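Carboxylesterase YbfK (Bacillus subtilis, PDB 4CCY) hydrolyses carboxylic esters to an alcohol and a carboxylate, as a bacterial carboxylesterase of the alpha/beta hydrolase superfamily. Local coordinates at residues G90-S98 / G203-L213; L139-V150 / E228-L237. All coordinates share one frame; numbering follows the deposited sequence.

Interaction 1. Residues G90-S98 / G203-L213; sequences GDKNKSIPS and GVEWQDEQRSL
K92 carries its ammonium group into the end of helix 194-205, where NZ donates to two backbone carbonyls, G203 O at 2.8 Å and W206 O at 2.8 Å. Bends at chi2 (-79°) and chi4 turn NZ toward this pair and bring CD 4.0 Å from W206 CE3. A water completes the grip: it accepts from NZ and donates to S212 OG, whose own proton goes to D208 O. R211 is the second buried cation. Its chain, extended from CG to NE, slides between 90-98 and W206. The indole presents its edge to the guanidinium, CH2 off-centre over one face and NH1 lying in the ring plane, while S95 O sits 3.2 Å above the centre of the other face. NH1 donates to N93 O at 2.9 Å by a bent bond (135°), in the plane of that carbonyl, and also bonds Y18 OH of helix 12-24; NE faces D208 OD2 in a salt bridge. In this alpha/beta hydrolase the contact joins the loop leading into strand 96-97 to the chain leaving helix 194-205. N93 OD1 closes an Asx turn by accepting from S95 N, which shapes the loop presenting N93 O, and ND2 bonds I88 O. Toward solvent the fit is looser. The ring of P97 lies against Q210, CG reaching Q210 O at 3.4 Å, while Q210 NE2 meets S98 O through a water. Another water joins G90 O to S212 O, and a third links D91 OD1, R211 O and L213 N, with L213 CD1 3.4 Å from D91 OD1; D91 OD2 accepts from L64 N.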
loop_
_atom_site.group_PDB
_atom_site.type_symbol
_atom_site.label_atom_id
_atom_site.label_comp_id
_atom_site.label_asym_id
_atom_site.label_seq_id
_atom_site.Cartn_x
_atom_site.Cartn_y
_atom_site.Cartn_z
ATOM N N GLY A 90 5.542 -1.729 -11.145
ATOM C CA GLY A 90 6.850 -1.092 -10.960
ATOM C C GLY A 90 7.502 -1.412 -9.623
ATOM O O GLY A 90 8.589 -0.912 -9.308
ATOM N N ASP A 91 6.848 -2.263 -8.842
ATOM C CA ASP A 91 7.410 -2.772 -7.594
ATOM C C ASP A 91 7.571 -4.302 -7.714
ATOM O O ASP A 91 7.114 -4.912 -8.695
ATOM C CB ASP A 91 6.506 -2.361 -6.423
ATOM C CG ASP A 91 7.074 -2.731 -5.050
ATOM O OD1 ASP A 91 8.304 -2.911 -4.911
ATOM O OD2 ASP A 91 6.269 -2.849 -4.096
ATOM N N LYS A 92 8.223 -4.917 -6.734
ATOM C CA LYS A 92 8.502 -6.355 -6.793
ATOM C C LYS A 92 7.257 -7.176 -6.433
ATOM O O LYS A 92 6.906 -7.341 -5.256
ATOM C CB LYS A 92 9.702 -6.724 -5.922
ATOM C CG LYS A 92 10.996 -6.056 -6.351
ATOM C CD LYS A 92 11.624 -6.754 -7.547
ATOM C CE LYS A 92 12.886 -6.021 -7.973
ATOM N NZ LYS A 92 13.945 -6.013 -6.924
ATOM N N ASN A 93 6.598 -7.672 -7.483
ATOM C CA ASN A 93 5.330 -8.378 -7.378
ATOM C C ASN A 93 4.970 -8.885 -8.777
ATOM O O ASN A 93 5.839 -8.910 -9.661
ATOM C CB ASN A 93 4.233 -7.469 -6.768
ATOM C CG ASN A 93 3.989 -6.204 -7.583
ATOM O OD1 ASN A 93 3.776 -6.262 -8.801
ATOM N ND2 ASN A 93 3.992 -5.050 -6.906
ATOM N N LYS A 94 3.719 -9.275 -8.989
ATOM C CA LYS A 94 3.334 -9.963 -10.231
ATOM C C LYS A 94 2.851 -9.036 -11.359
ATOM O O LYS A 94 2.616 -9.479 -12.497
ATOM C CB LYS A 94 2.271 -11.030 -9.941
ATOM C CG LYS A 94 2.773 -12.215 -9.127
ATOM C CD LYS A 94 1.838 -13.407 -9.277
ATOM C CE LYS A 94 2.118 -14.444 -8.199
ATOM N NZ LYS A 94 1.865 -15.819 -8.710
ATOM N N SER A 95 2.691 -7.754 -11.063
ATOM C CA SER A 95 2.365 -6.800 -12.118
ATOM C C SER A 95 3.563 -6.646 -13.071
ATOM O O SER A 95 4.719 -6.718 -12.637
ATOM C CB SER A 95 1.885 -5.476 -11.512
ATOM O OG SER A 95 0.689 -5.704 -10.768
ATOM N N ILE A 96 3.277 -6.490 -14.368
ATOM C CA ILE A 96 4.308 -6.523 -15.423
ATOM C C ILE A 96 4.435 -5.173 -16.140
ATOM O O ILE A 96 3.637 -4.850 -17.020
ATOM C CB ILE A 96 4.019 -7.639 -16.460
ATOM C CG1 ILE A 96 3.760 -8.975 -15.767
ATOM C CG2 ILE A 96 5.157 -7.763 -17.471
ATOM C CD1 ILE A 96 2.738 -9.823 -16.491
ATOM N N PRO A 97 5.445 -4.385 -15.773
ATOM C CA PRO A 97 5.538 -3.036 -16.329
ATOM C C PRO A 97 5.756 -3.012 -17.850
ATOM O O PRO A 97 6.544 -3.788 -18.379
ATOM C CB PRO A 97 6.755 -2.429 -15.605
ATOM C CG PRO A 97 6.957 -3.266 -14.379
ATOM C CD PRO A 97 6.474 -4.648 -14.744
ATOM N N SER A 98 5.009 -2.149 -18.533
ATOM C CA SER A 98 5.325 -1.745 -19.898
ATOM C C SER A 98 5.968 -0.352 -19.808
ATOM O O SER A 98 7.079 -0.245 -19.316
ATOM C CB SER A 98 4.081 -1.757 -20.782
ATOM O OG SER A 98 3.087 -0.893 -20.266
ATOM N N GLY A 203 12.545 -10.829 -3.320
ATOM C CA GLY A 203 12.144 -9.710 -4.166
ATOM C C GLY A 203 13.312 -8.785 -4.439
ATOM O O GLY A 203 13.561 -8.412 -5.582
ATOM N N VAL A 204 14.024 -8.430 -3.374
ATOM C CA VAL A 204 15.191 -7.572 -3.450
ATOM C C VAL A 204 16.357 -8.265 -4.188
ATOM O O VAL A 204 17.076 -7.626 -4.954
ATOM C CB VAL A 204 15.612 -7.079 -2.038
ATOM C CG1 VAL A 204 16.811 -6.151 -2.122
ATOM C CG2 VAL A 204 14.449 -6.370 -1.342
ATOM N N GLU A 205 16.531 -9.567 -3.967
ATOM C CA GLU A 205 17.559 -10.339 -4.688
ATOM C C GLU A 205 17.345 -10.340 -6.200
ATOM O O GLU A 205 18.303 -10.332 -6.966
ATOM C CB GLU A 205 17.637 -11.767 -4.164
ATOM C CG GLU A 205 18.314 -11.843 -2.806
ATOM C CD GLU A 205 18.352 -13.244 -2.243
ATOM O OE1 GLU A 205 17.340 -13.977 -2.354
ATOM O OE2 GLU A 205 19.402 -13.611 -1.679
ATOM N N TRP A 206 16.084 -10.346 -6.615
ATOM C CA TRP A 206 15.740 -10.294 -8.023
ATOM C C TRP A 206 16.112 -8.955 -8.589
ATOM O O TRP A 206 15.513 -7.950 -8.243
ATOM C CB TRP A 206 14.251 -10.598 -8.217
ATOM C CG TRP A 206 13.802 -10.630 -9.664
ATOM C CD1 TRP A 206 14.581 -10.860 -10.796
ATOM C CD2 TRP A 206 12.437 -10.449 -10.174
ATOM N NE1 TRP A 206 13.815 -10.818 -11.936
ATOM C CE2 TRP A 206 12.523 -10.575 -11.636
ATOM C CE3 TRP A 206 11.198 -10.190 -9.591
ATOM C CZ2 TRP A 206 11.405 -10.455 -12.450
ATOM C CZ3 TRP A 206 10.079 -10.078 -10.425
ATOM C CH2 TRP A 206 10.185 -10.194 -11.818
ATOM N N GLN A 207 17.114 -8.939 -9.462
ATOM C CA GLN A 207 17.572 -7.702 -10.081
ATOM C C GLN A 207 16.752 -7.379 -11.327
ATOM O O GLN A 207 17.050 -7.860 -12.418
ATOM C CB GLN A 207 19.071 -7.780 -10.415
ATOM C CG GLN A 207 19.972 -7.905 -9.189
ATOM C CD GLN A 207 19.665 -6.865 -8.116
ATOM O OE1 GLN A 207 19.198 -7.201 -7.027
ATOM N NE2 GLN A 207 19.919 -5.598 -8.424
ATOM N N ASP A 208 15.715 -6.568 -11.157
ATOM C CA ASP A 208 14.865 -6.161 -12.269
ATOM C C ASP A 208 14.554 -4.671 -12.123
ATOM O O ASP A 208 13.790 -4.258 -11.241
ATOM C CB ASP A 208 13.598 -7.016 -12.278
ATOM C CG ASP A 208 12.749 -6.815 -13.514
ATOM O OD1 ASP A 208 13.286 -6.517 -14.594
ATOM O OD2 ASP A 208 11.524 -6.993 -13.413
ATOM N N GLU A 209 15.163 -3.859 -12.978
ATOM C CA GLU A 209 15.091 -2.403 -12.798
ATOM C C GLU A 209 13.688 -1.818 -13.019
ATOM O O GLU A 209 13.322 -0.821 -12.376
ATOM C CB GLU A 209 16.198 -1.647 -13.566
ATOM C CG GLU A 209 16.269 -1.912 -15.059
ATOM C CD GLU A 209 17.443 -1.210 -15.737
ATOM O OE1 GLU A 209 18.611 -1.584 -15.478
ATOM O OE2 GLU A 209 17.198 -0.281 -16.543
ATOM N N GLN A 210 12.910 -2.453 -13.896
ATOM C CA GLN A 210 11.522 -2.064 -14.154
ATOM C C GLN A 210 10.601 -2.274 -12.949
ATOM O O GLN A 210 9.530 -1.683 -12.874
ATOM C CB GLN A 210 10.959 -2.846 -15.345
ATOM C CG GLN A 210 11.325 -2.283 -16.710
ATOM C CD GLN A 210 10.922 -3.222 -17.839
ATOM O OE1 GLN A 210 11.488 -4.306 -17.984
ATOM N NE2 GLN A 210 9.946 -2.809 -18.643
ATOM N N ARG A 211 11.016 -3.139 -12.029
ATOM C CA ARG A 211 10.241 -3.448 -10.836
ATOM C C ARG A 211 10.960 -2.967 -9.565
ATOM O O ARG A 211 10.605 -3.357 -8.443
ATOM C CB ARG A 211 9.922 -4.948 -10.777
ATOM C CG ARG A 211 9.077 -5.431 -11.949
ATOM C CD ARG A 211 8.547 -6.849 -11.781
ATOM N NE ARG A 211 8.210 -7.369 -13.101
ATOM C CZ ARG A 211 7.447 -8.429 -13.357
ATOM N NH1 ARG A 211 6.882 -9.138 -12.384
ATOM N NH2 ARG A 211 7.243 -8.779 -14.614
ATOM N N SER A 212 11.961 -2.109 -9.751
ATOM C CA SER A 212 12.680 -1.513 -8.636
ATOM C C SER A 212 12.119 -0.131 -8.358
ATOM O O SER A 212 12.107 0.727 -9.242
ATOM C CB SER A 212 14.177 -1.409 -8.951
ATOM O OG SER A 212 14.730 -2.692 -9.149
ATOM N N LEU A 213 11.629 0.075 -7.141
ATOM C CA LEU A 213 11.128 1.375 -6.739
ATOM C C LEU A 213 12.278 2.356 -6.705
ATOM O O LEU A 213 13.355 2.039 -6.195
ATOM C CB LEU A 213 10.459 1.291 -5.372
ATOM C CG LEU A 213 9.075 0.641 -5.338
ATOM C CD1 LEU A 213 8.738 0.285 -3.905
ATOM C CD2 LEU A 213 8.011 1.538 -5.946
HETATM O O HOH W 1 9.590 1.259 -10.762
HETATM O O HOH W 2 10.790 -2.427 -5.867
HETATM O O HOH W 3 16.255 -4.809 -8.241
HETATM O O HOH W 4 8.857 -0.076 -17.450
#

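Interaction 2. Residues L139-V150 / E228-L237; sequences LLRAPERVERAV and ELKSIQVPVL
L139, near the C-terminal end of helix 130-141, spreads its side chain over three residues of 228-237. CB lies 3.9 Å from V234 CG2. CG sits between the backbone N and the carbonyl carbon (chi1 62°), and from there the two methyls part: CD1 reaches I232 CG1 at 3.7 Å, and CD2 comes 3.8 Å from V236 CG2, the two side chains crossing at about a right angle. L140 continues the apolar surface outward. Its CD2 packs on I232 CG1 and approaches E228 O, the carbonyl that also takes the hydroxyl proton of S231 and the backbone N-H of the same residue. P143 CB and CG lie along the end of the Q233 side chain, from CG to the amide, and a water spans L139 O and Q233 N. Beyond this layer the segments become neighbouring parallel strands of the central sheet, 146-152 and 236-241. A149 N donates to P235 O at 2.9 Å, and A149 O accepts from L237 N at 2.8 Å; A149 thus uses both its backbone groups on the same neighbour. V150 and L237 then run side by side, V150 CG1 3.9 Å from L237 CD2, on the face covered by helix 280-290. At the strand entrance the guanidinium of R148 is laid flat on P235, whose CB is 3.9 Å above its centre, while NH1 bonds F290 O. The two backbone bonds of A149 therefore set the strand register, whereas the side chains of L139 and L140 meet 228-237 through van der Waals contact, which has little directional preference.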
loop_
_atom_site.group_PDB
_atom_site.type_symbol
_atom_site.label_atom_id
_atom_site.label_comp_id
_atom_site.label_asym_id
_atom_site.label_seq_id
_atom_site.Cartn_x
_atom_site.Cartn_y
_atom_site.Cartn_z
ATOM N N LEU A 139 -7.230 10.152 -4.465
ATOM C CA LEU A 139 -8.416 10.875 -3.996
ATOM C C LEU A 139 -8.333 12.381 -4.314
ATOM O O LEU A 139 -9.366 13.035 -4.474
ATOM C CB LEU A 139 -8.682 10.626 -2.499
ATOM C CG LEU A 139 -7.623 11.077 -1.488
ATOM C CD1 LEU A 139 -7.799 12.539 -1.116
ATOM C CD2 LEU A 139 -7.659 10.193 -0.253
ATOM N N LEU A 140 -7.113 12.920 -4.411
ATOM C CA LEU A 140 -6.908 14.308 -4.832
ATOM C C LEU A 140 -7.159 14.491 -6.322
ATOM O O LEU A 140 -7.785 15.464 -6.736
ATOM C CB LEU A 140 -5.488 14.781 -4.512
ATOM C CG LEU A 140 -5.116 15.173 -3.082
ATOM C CD1 LEU A 140 -3.606 15.328 -2.965
ATOM C CD2 LEU A 140 -5.811 16.464 -2.670
ATOM N N ARG A 141 -6.647 13.573 -7.132
ATOM C CA ARG A 141 -6.742 13.717 -8.588
ATOM C C ARG A 141 -7.996 13.089 -9.176
ATOM O O ARG A 141 -8.383 13.429 -10.286
ATOM C CB ARG A 141 -5.525 13.101 -9.275
ATOM C CG ARG A 141 -4.261 13.922 -9.142
ATOM C CD ARG A 141 -3.055 13.108 -9.568
ATOM N NE ARG A 141 -1.815 13.848 -9.359
ATOM C CZ ARG A 141 -1.336 14.762 -10.202
ATOM N NH1 ARG A 141 -1.986 15.061 -11.319
ATOM N NH2 ARG A 141 -0.204 15.388 -9.919
ATOM N N ALA A 142 -8.603 12.145 -8.461
ATOM C CA ALA A 142 -9.810 11.489 -8.970
ATOM C C ALA A 142 -10.855 11.286 -7.887
ATOM O O ALA A 142 -11.348 10.173 -7.716
ATOM C CB ALA A 142 -9.471 10.169 -9.651
ATOM N N PRO A 143 -11.227 12.377 -7.175
ATOM C CA PRO A 143 -12.148 12.232 -6.049
ATOM C C PRO A 143 -13.483 11.635 -6.464
ATOM O O PRO A 143 -14.127 10.987 -5.658
ATOM C CB PRO A 143 -12.352 13.672 -5.564
ATOM C CG PRO A 143 -12.018 14.533 -6.739
ATOM C CD PRO A 143 -10.944 13.794 -7.484
ATOM N N GLU A 144 -13.881 11.855 -7.715
ATOM C CA GLU A 144 -15.153 11.350 -8.229
ATOM C C GLU A 144 -15.212 9.820 -8.287
ATOM O O GLU A 144 -16.296 9.242 -8.397
ATOM C CB GLU A 144 -15.482 11.977 -9.604
ATOM C CG GLU A 144 -14.685 11.426 -10.794
ATOM C CD GLU A 144 -13.232 11.907 -10.860
ATOM O OE1 GLU A 144 -12.838 12.831 -10.126
ATOM O OE2 GLU A 144 -12.468 11.358 -11.671
ATOM N N ARG A 145 -14.047 9.174 -8.211
ATOM C CA ARG A 145 -13.963 7.721 -8.283
ATOM C C ARG A 145 -13.807 7.076 -6.904
ATOM O O ARG A 145 -13.745 5.859 -6.790
ATOM C CB ARG A 145 -12.813 7.289 -9.206
ATOM C CG ARG A 145 -12.797 7.979 -10.570
ATOM C CD ARG A 145 -14.001 7.641 -11.441
ATOM N NE ARG A 145 -14.045 6.235 -11.865
ATOM C CZ ARG A 145 -13.381 5.734 -12.902
ATOM N NH1 ARG A 145 -12.579 6.511 -13.636
ATOM N NH2 ARG A 145 -13.510 4.446 -13.205
ATOM N N VAL A 146 -13.771 7.897 -5.863
ATOM C CA VAL A 146 -13.516 7.411 -4.506
ATOM C C VAL A 146 -14.753 7.516 -3.625
ATOM O O VAL A 146 -15.373 8.585 -3.549
ATOM C CB VAL A 146 -12.373 8.217 -3.843
ATOM C CG1 VAL A 146 -11.992 7.613 -2.496
ATOM C CG2 VAL A 146 -11.164 8.306 -4.774
ATOM N N GLU A 147 -15.093 6.412 -2.955
ATOM C CA GLU A 147 -16.052 6.438 -1.847
ATOM C C GLU A 147 -15.337 6.920 -0.565
ATOM O O GLU A 147 -15.254 8.118 -0.323
ATOM C CB GLU A 147 -16.725 5.066 -1.651
ATOM C CG GLU A 147 -17.638 4.582 -2.795
ATOM C CD GLU A 147 -18.827 5.510 -3.064
ATOM O OE1 GLU A 147 -19.339 6.129 -2.111
ATOM O OE2 GLU A 147 -19.265 5.634 -4.228
ATOM N N ARG A 148 -14.798 5.992 0.232
ATOM C CA ARG A 148 -14.053 6.324 1.457
ATOM C C ARG A 148 -12.617 5.833 1.372
ATOM O O ARG A 148 -12.345 4.823 0.730
ATOM C CB ARG A 148 -14.754 5.755 2.703
ATOM C CG ARG A 148 -16.144 6.335 2.940
ATOM C CD ARG A 148 -16.729 5.967 4.302
ATOM N NE ARG A 148 -17.542 7.088 4.756
ATOM C CZ ARG A 148 -17.531 7.620 5.966
ATOM N NH1 ARG A 148 -16.786 7.109 6.938
ATOM N NH2 ARG A 148 -18.320 8.659 6.213
ATOM N N ALA A 149 -11.696 6.540 2.016
ATOM C CA ALA A 149 -10.275 6.253 1.841
ATOM C C ALA A 149 -9.578 6.012 3.179
ATOM O O ALA A 149 -9.748 6.792 4.115
ATOM C CB ALA A 149 -9.596 7.386 1.083
ATOM N N VAL A 150 -8.798 4.933 3.243
ATOM C CA VAL A 150 -8.030 4.557 4.435
ATOM C C VAL A 150 -6.534 4.580 4.124
ATOM O O VAL A 150 -6.050 3.845 3.250
ATOM C CB VAL A 150 -8.398 3.145 4.957
ATOM C CG1 VAL A 150 -7.593 2.812 6.210
ATOM C CG2 VAL A 150 -9.890 3.019 5.235
ATOM N N GLU A 228 -2.773 21.378 -1.265
ATOM C CA GLU A 228 -3.390 20.136 -1.726
ATOM C C GLU A 228 -4.235 19.493 -0.638
ATOM O O GLU A 228 -5.357 19.093 -0.900
ATOM C CB GLU A 228 -2.354 19.147 -2.251
ATOM C CG GLU A 228 -1.659 19.622 -3.518
ATOM C CD GLU A 228 -0.390 18.852 -3.817
ATOM O OE1 GLU A 228 0.516 18.761 -2.946
ATOM O OE2 GLU A 228 -0.306 18.329 -4.941
ATOM N N LEU A 229 -3.700 19.430 0.581
ATOM C CA LEU A 229 -4.367 18.732 1.685
ATOM C C LEU A 229 -5.683 19.401 2.098
ATOM O O LEU A 229 -6.667 18.713 2.396
ATOM C CB LEU A 229 -3.426 18.597 2.886
ATOM C CG LEU A 229 -2.212 17.647 2.746
ATOM C CD1 LEU A 229 -1.483 17.548 4.073
ATOM C CD2 LEU A 229 -2.613 16.254 2.287
ATOM N N LYS A 230 -5.703 20.736 2.099
ATOM C CA LYS A 230 -6.917 21.485 2.426
ATOM C C LYS A 230 -8.035 21.249 1.410
ATOM O O LYS A 230 -9.204 21.454 1.733
ATOM C CB LYS A 230 -6.629 22.985 2.526
ATOM C CG LYS A 230 -5.795 23.398 3.729
ATOM C CD LYS A 230 -5.015 24.684 3.450
ATOM C CE LYS A 230 -5.855 25.917 3.695
ATOM N NZ LYS A 230 -5.072 27.176 3.509
ATOM N N SER A 231 -7.670 20.807 0.198
ATOM C CA SER A 231 -8.627 20.607 -0.900
ATOM C C SER A 231 -9.285 19.229 -0.926
ATOM O O SER A 231 -10.172 18.992 -1.737
ATOM C CB SER A 231 -7.958 20.862 -2.250
ATOM O OG SER A 231 -7.162 19.752 -2.647
ATOM N N ILE A 232 -8.854 18.322 -0.050
ATOM C CA ILE A 232 -9.437 16.973 0.016
ATOM C C ILE A 232 -10.939 17.039 0.326
ATOM O O ILE A 232 -11.357 17.699 1.283
ATOM C CB ILE A 232 -8.705 16.083 1.053
ATOM C CG1 ILE A 232 -7.279 15.783 0.571
ATOM C CG2 ILE A 232 -9.498 14.805 1.348
ATOM C CD1 ILE A 232 -6.348 15.253 1.639
ATOM N N GLN A 233 -11.725 16.347 -0.498
ATOM C CA GLN A 233 -13.180 16.365 -0.440
ATOM C C GLN A 233 -13.809 14.978 -0.240
ATOM O O GLN A 233 -14.984 14.791 -0.574
ATOM C CB GLN A 233 -13.757 17.024 -1.722
ATOM C CG GLN A 233 -13.369 16.338 -3.036
ATOM C CD GLN A 233 -13.984 16.980 -4.275
ATOM O OE1 GLN A 233 -13.557 18.049 -4.709
ATOM N NE2 GLN A 233 -14.977 16.308 -4.874
ATOM N N VAL A 234 -13.042 14.009 0.270
ATOM C CA VAL A 234 -13.593 12.669 0.575
ATOM C C VAL A 234 -13.238 12.265 2.009
ATOM O O VAL A 234 -12.257 12.771 2.555
ATOM C CB VAL A 234 -13.124 11.561 -0.418
ATOM C CG1 VAL A 234 -13.218 12.024 -1.875
ATOM C CG2 VAL A 234 -11.717 11.064 -0.093
ATOM N N PRO A 235 -14.035 11.367 2.628
ATOM C CA PRO A 235 -13.695 10.897 3.972
ATOM C C PRO A 235 -12.404 10.085 3.997
ATOM O O PRO A 235 -12.263 9.091 3.260
ATOM C CB PRO A 235 -14.881 10.003 4.351
ATOM C CG PRO A 235 -15.997 10.433 3.449
ATOM C CD PRO A 235 -15.330 10.834 2.167
ATOM N N VAL A 236 -11.480 10.508 4.856
ATOM C CA VAL A 236 -10.199 9.862 5.007
ATOM C C VAL A 236 -10.061 9.354 6.446
ATOM O O VAL A 236 -10.379 10.075 7.401
ATOM C CB VAL A 236 -9.030 10.824 4.646
ATOM C CG1 VAL A 236 -7.666 10.224 4.992
ATOM C CG2 VAL A 236 -9.080 11.213 3.170
ATOM N N LEU A 237 -9.613 8.105 6.579
ATOM C CA LEU A 237 -9.101 7.573 7.838
ATOM C C LEU A 237 -7.580 7.437 7.733
ATOM O O LEU A 237 -7.074 6.739 6.842
ATOM C CB LEU A 237 -9.727 6.210 8.156
ATOM C CG LEU A 237 -9.046 5.410 9.274
ATOM C CD1 LEU A 237 -9.197 6.071 10.651
ATOM C CD2 LEU A 237 -9.564 3.986 9.302
HETATM O O HOH W 5 -10.165 15.216 -2.952
#

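Interactions 1 and 2 lie on opposite sides of the chain's centre, about 28 Å apart between centres, and both reach the same mixed sheet. Interaction 2 belongs to its parallel part, joining two adjacent strands and the helical turns that precede them; interaction 1 includes the short strand 96-97, which pairs antiparallel with strand 42-49, and is built mostly from loops. Each is partly buried and each buries a similar area, but the chemistry differs. In 90-98 / 203-213 two buried cations are held, K92 by carbonyls and a water, R211 by a carbonyl and a carboxylate, whereas 139-150 / 228-237 relies on regular strand bonds and aliphatic contacts, with R148 resting on P235.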